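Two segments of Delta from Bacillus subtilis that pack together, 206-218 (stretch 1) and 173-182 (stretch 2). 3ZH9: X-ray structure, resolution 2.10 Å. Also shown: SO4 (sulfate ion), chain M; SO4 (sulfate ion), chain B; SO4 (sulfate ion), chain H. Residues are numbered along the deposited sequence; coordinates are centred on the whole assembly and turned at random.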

# COMPACT_ATOMS: atom_id res chain seq x y z
N ASP A 206 19.25 -3.20 -16.04
CA ASP A 206 19.16 -2.02 -15.17
C ASP A 206 18.48 -2.36 -13.82
O ASP A 206 18.94 -1.96 -12.74
CB ASP A 206 18.39 -0.89 -15.85
CG ASP A 206 19.15 -0.27 -17.01
OD1 ASP A 206 20.34 0.04 -16.85
OD2 ASP A 206 18.54 -0.11 -18.08
N VAL A 207 17.38 -3.09 -13.91
CA VAL A 207 16.64 -3.48 -12.71
C VAL A 207 17.52 -4.31 -11.79
O VAL A 207 17.65 -4.00 -10.59
CB VAL A 207 15.36 -4.25 -13.03
CG1 VAL A 207 14.74 -4.80 -11.76
CG2 VAL A 207 14.37 -3.34 -13.80
N LYS A 208 18.13 -5.35 -12.34
CA LYS A 208 18.96 -6.26 -11.54
C LYS A 208 20.17 -5.57 -10.96
O LYS A 208 20.58 -5.91 -9.85
CB LYS A 208 19.44 -7.44 -12.38
CG LYS A 208 18.32 -8.38 -12.85
CD LYS A 208 18.92 -9.52 -13.69
CE LYS A 208 17.99 -10.73 -13.74
NZ LYS A 208 18.43 -11.77 -14.73
N MET A 209 20.79 -4.64 -11.68
CA MET A 209 22.00 -4.05 -11.13
C MET A 209 21.67 -3.02 -10.06
O MET A 209 22.36 -2.90 -9.06
CB MET A 209 22.93 -3.48 -12.21
CG MET A 209 22.46 -2.21 -12.88
SD MET A 209 23.66 -1.63 -14.14
CE MET A 209 23.45 -2.90 -15.39
N LEU A 210 20.58 -2.29 -10.26
CA LEU A 210 20.32 -1.16 -9.37
C LEU A 210 19.44 -1.52 -8.16
O LEU A 210 19.63 -0.97 -7.08
CB LEU A 210 19.72 0.01 -10.15
CG LEU A 210 19.67 1.34 -9.38
CD1 LEU A 210 21.08 1.93 -9.17
CD2 LEU A 210 18.77 2.33 -10.11
N VAL A 211 18.51 -2.46 -8.33
CA VAL A 211 17.43 -2.65 -7.35
C VAL A 211 17.71 -3.84 -6.46
O VAL A 211 17.78 -4.98 -6.94
CB VAL A 211 16.06 -2.86 -8.02
CG1 VAL A 211 14.97 -3.12 -6.97
CG2 VAL A 211 15.68 -1.67 -8.89
N ALA A 212 17.88 -3.59 -5.16
CA ALA A 212 18.20 -4.66 -4.22
C ALA A 212 16.95 -5.45 -3.82
O ALA A 212 15.90 -4.86 -3.53
CB ALA A 212 18.90 -4.11 -2.98
N ARG A 213 17.06 -6.77 -3.80
CA ARG A 213 15.98 -7.62 -3.31
C ARG A 213 15.68 -7.22 -1.88
O ARG A 213 16.57 -7.16 -1.04
CB ARG A 213 16.41 -9.07 -3.39
CG ARG A 213 15.27 -10.06 -3.29
CD ARG A 213 15.78 -11.49 -3.52
NE ARG A 213 16.19 -11.68 -4.91
CZ ARG A 213 15.50 -12.36 -5.82
NH1 ARG A 213 14.34 -12.94 -5.51
NH2 ARG A 213 15.96 -12.46 -7.06
N SER A 214 14.41 -6.91 -1.60
CA SER A 214 14.04 -6.46 -0.26
C SER A 214 14.26 -7.56 0.81
O SER A 214 14.25 -8.76 0.50
CB SER A 214 12.58 -5.98 -0.23
OG SER A 214 11.69 -7.08 -0.24
N LEU A 215 14.48 -7.13 2.04
CA LEU A 215 14.61 -8.04 3.18
C LEU A 215 13.38 -8.94 3.29
O LEU A 215 13.49 -10.15 3.51
CB LEU A 215 14.79 -7.24 4.47
CG LEU A 215 15.00 -7.98 5.79
CD1 LEU A 215 16.16 -8.95 5.70
CD2 LEU A 215 15.26 -6.96 6.90
N GLU A 216 12.20 -8.34 3.13
CA GLU A 216 10.95 -9.07 3.24
C GLU A 216 10.81 -10.08 2.11
O GLU A 216 10.27 -11.17 2.30
CB GLU A 216 9.76 -8.09 3.23
CG GLU A 216 8.41 -8.79 3.29
CD GLU A 216 7.23 -7.81 3.22
OE1 GLU A 216 6.93 -7.33 2.11
OE2 GLU A 216 6.62 -7.55 4.28
N GLN A 217 11.31 -9.73 0.93
CA GLN A 217 11.29 -10.69 -0.17
C GLN A 217 12.29 -11.81 0.10
O GLN A 217 12.01 -13.00 -0.17
CB GLN A 217 11.59 -9.99 -1.50
CG GLN A 217 12.08 -10.94 -2.58
CD GLN A 217 10.98 -11.82 -3.11
OE1 GLN A 217 9.81 -11.51 -2.95
NE2 GLN A 217 11.35 -12.93 -3.74
N ASN A 218 13.45 -11.45 0.65
CA ASN A 218 14.45 -12.45 1.02
C ASN A 218 13.88 -13.45 2.04
O ASN A 218 14.05 -14.67 1.87
CB ASN A 218 15.72 -11.79 1.55
CG ASN A 218 16.70 -11.45 0.43
OD1 ASN A 218 16.93 -12.25 -0.48
ND2 ASN A 218 17.25 -10.25 0.47
S SO4 M . 18.72 -10.60 -9.23
O1 SO4 M . 17.95 -9.36 -9.44
O2 SO4 M . 17.84 -11.66 -8.75
O3 SO4 M . 19.78 -10.38 -8.24
O4 SO4 M . 19.35 -11.01 -10.49
S SO4 B . 2.69 -0.01 0.24
O1 SO4 B . 2.38 0.48 -1.11
O2 SO4 B . 2.49 -1.46 0.28
O3 SO4 B . 1.80 0.66 1.20
O4 SO4 B . 4.08 0.28 0.60
S SO4 H . 20.50 -7.96 -4.59
O1 SO4 H . 21.16 -7.53 -5.83
O2 SO4 H . 19.07 -8.11 -4.86
O3 SO4 H . 20.68 -6.96 -3.53
O4 SO4 H . 21.07 -9.24 -4.17
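Stretch 2, residues 173-182: HLVLLVNGHL

Stretch 2 lies along stretch 1 as a helix end followed by a turn, making a contact that is largely apolar along the helix and hydrogen-bonded at the helix end and turn. The two segments bury 714 Å² between them, both sides summed.

Stretch 2 opens with the last residues of a helix, 173-177, which begins earlier in the chain. Val178 is the first residue to leave helical phi/psi. A type I' turn then runs from Val178 to His181. Asn179 and Gly180 both have positive phi, as this turn requires. The turn is closed by a weak bond from His181 N to Val178 O, 3.4 Å. His181 is the N-cap of the next helix, which Leu182 enters.

The helix runs in nearly the same direction as helix 206-210 of stretch 1. Their axes make an angle of 25° and approach to 10.2 Å. The register follows the same direction: Leu174 lies beside Val207, Leu177 beside Arg213, Val178 beside Ser214 and Asn179 beside Gln217. The backbones are closest at the second of these pairs, where Leu177 CA is 4.6 Å from Arg213 CA; Val178 CA is 5.4 Å from Ser214 CA.

The apolar part of the contact is built by Val207 and Val211 against Leu174, Leu177 and Val178. Leu177 gives up the largest area of any residue here. Leu177 CD1 lies 3.7 Å from Val207 CG1 and 3.9 Å from Val211 CG1. Leu174 CD1 rests 3.9 Å from Val211 CG1. Val178 points away at CB, yet Val178 CG1 still comes within 4.2 Å of Val211 CG1. Separately, Leu177 CD2 lies over one face of the Arg213 guanidinium, 3.9 Å from Arg213 NE.

His173 sits at the start of the contact. Val207 CG1 lies at the edge of its ring. Lys208 CE lies over one face, 4.3 Å from the centroid of the His173 ring, in a CH-pi contact.

Where the helix ends, the backbones join directly. Ser214 N donates to Leu177 O at 3.0 Å, and the N-H...O angle of 178° is almost straight. Ser214 is itself the N-cap of the helix that follows: Ser214 OG accepts from Gln217 N at 2.9 Å. One residue thus ties down the end of one helix and caps the start of another.

The turn of stretch 2 meets the first turn of that helix. Glu216 OE1 accepts two hydrogen bonds, from Asn179 ND2 at 2.9 Å and from His181 NE2 at 2.7 Å. A single carboxylate oxygen therefore links two residues of the turn. Gln217 also packs here, with Gln217 CB 3.7 Å from Leu177 O.

Sulfate ions, probably from the crystallisation liquor, bind residues of both stretches. His181 ND1 donates to O2 of the chain B sulfate at 2.9 Å, so both ring nitrogens of His181 are engaged. Arg213 NH2 donates to O2 of the chain M sulfate at 2.7 Å, and Arg213 N to O2 of the chain H sulfate at 2.6 Å.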

# COMPACT_ATOMS: atom_id res chain seq x y z
N HIS A 173 10.15 -8.40 -12.97
CA HIS A 173 11.27 -8.66 -12.07
C HIS A 173 11.34 -7.62 -10.96
O HIS A 173 11.60 -7.94 -9.80
CB HIS A 173 12.58 -8.70 -12.83
CG HIS A 173 13.69 -9.31 -12.03
ND1 HIS A 173 14.82 -8.62 -11.66
CD2 HIS A 173 13.81 -10.55 -11.49
CE1 HIS A 173 15.60 -9.40 -10.94
NE2 HIS A 173 15.02 -10.58 -10.83
N LEU A 174 11.07 -6.37 -11.31
CA LEU A 174 11.06 -5.29 -10.33
C LEU A 174 10.01 -5.57 -9.27
O LEU A 174 10.27 -5.48 -8.07
CB LEU A 174 10.77 -3.95 -11.03
CG LEU A 174 10.56 -2.80 -10.03
CD1 LEU A 174 11.74 -2.73 -9.07
CD2 LEU A 174 10.41 -1.49 -10.76
N VAL A 175 8.81 -5.91 -9.72
CA VAL A 175 7.71 -6.23 -8.82
C VAL A 175 8.05 -7.40 -7.88
O VAL A 175 7.74 -7.38 -6.70
CB VAL A 175 6.43 -6.52 -9.63
CG1 VAL A 175 5.33 -7.19 -8.76
CG2 VAL A 175 5.93 -5.24 -10.27
N LEU A 176 8.72 -8.41 -8.41
CA LEU A 176 9.20 -9.52 -7.59
C LEU A 176 10.17 -9.05 -6.50
O LEU A 176 10.08 -9.48 -5.34
CB LEU A 176 9.92 -10.55 -8.49
CG LEU A 176 10.68 -11.67 -7.77
CD1 LEU A 176 9.73 -12.76 -7.33
CD2 LEU A 176 11.76 -12.26 -8.67
N LEU A 177 11.12 -8.20 -6.88
CA LEU A 177 12.20 -7.79 -6.00
C LEU A 177 11.69 -7.01 -4.79
O LEU A 177 12.24 -7.12 -3.70
CB LEU A 177 13.23 -6.94 -6.76
CG LEU A 177 14.16 -7.66 -7.73
CD1 LEU A 177 14.94 -6.64 -8.56
CD2 LEU A 177 15.10 -8.61 -7.01
N VAL A 178 10.65 -6.22 -4.99
CA VAL A 178 10.18 -5.38 -3.90
C VAL A 178 8.92 -5.96 -3.29
O VAL A 178 8.23 -5.29 -2.51
CB VAL A 178 9.97 -3.91 -4.34
CG1 VAL A 178 11.31 -3.35 -4.87
CG2 VAL A 178 8.87 -3.81 -5.38
N ASN A 179 8.65 -7.22 -3.63
CA ASN A 179 7.51 -7.94 -3.06
C ASN A 179 6.19 -7.24 -3.31
O ASN A 179 5.31 -7.26 -2.46
CB ASN A 179 7.68 -8.14 -1.55
CG ASN A 179 7.09 -9.46 -1.05
OD1 ASN A 179 7.10 -10.46 -1.77
ND2 ASN A 179 6.58 -9.47 0.17
N GLY A 180 6.07 -6.58 -4.47
CA GLY A 180 4.79 -6.01 -4.85
C GLY A 180 4.36 -4.69 -4.22
O GLY A 180 3.34 -4.13 -4.62
N HIS A 181 5.09 -4.17 -3.24
CA HIS A 181 4.72 -2.88 -2.62
C HIS A 181 4.73 -1.73 -3.63
O HIS A 181 5.77 -1.47 -4.27
CB HIS A 181 5.66 -2.55 -1.47
CG HIS A 181 5.57 -3.50 -0.33
ND1 HIS A 181 4.60 -3.39 0.65
CD2 HIS A 181 6.31 -4.59 -0.00
CE1 HIS A 181 4.75 -4.37 1.53
NE2 HIS A 181 5.79 -5.11 1.16
N LEU A 182 3.60 -1.03 -3.78
CA LEU A 182 3.50 0.03 -4.78
C LEU A 182 4.43 1.19 -4.44
O LEU A 182 5.04 1.77 -5.32
CB LEU A 182 2.06 0.53 -4.97
CG LEU A 182 1.07 -0.47 -5.58
CD1 LEU A 182 -0.24 0.20 -6.05
CD2 LEU A 182 1.70 -1.26 -6.72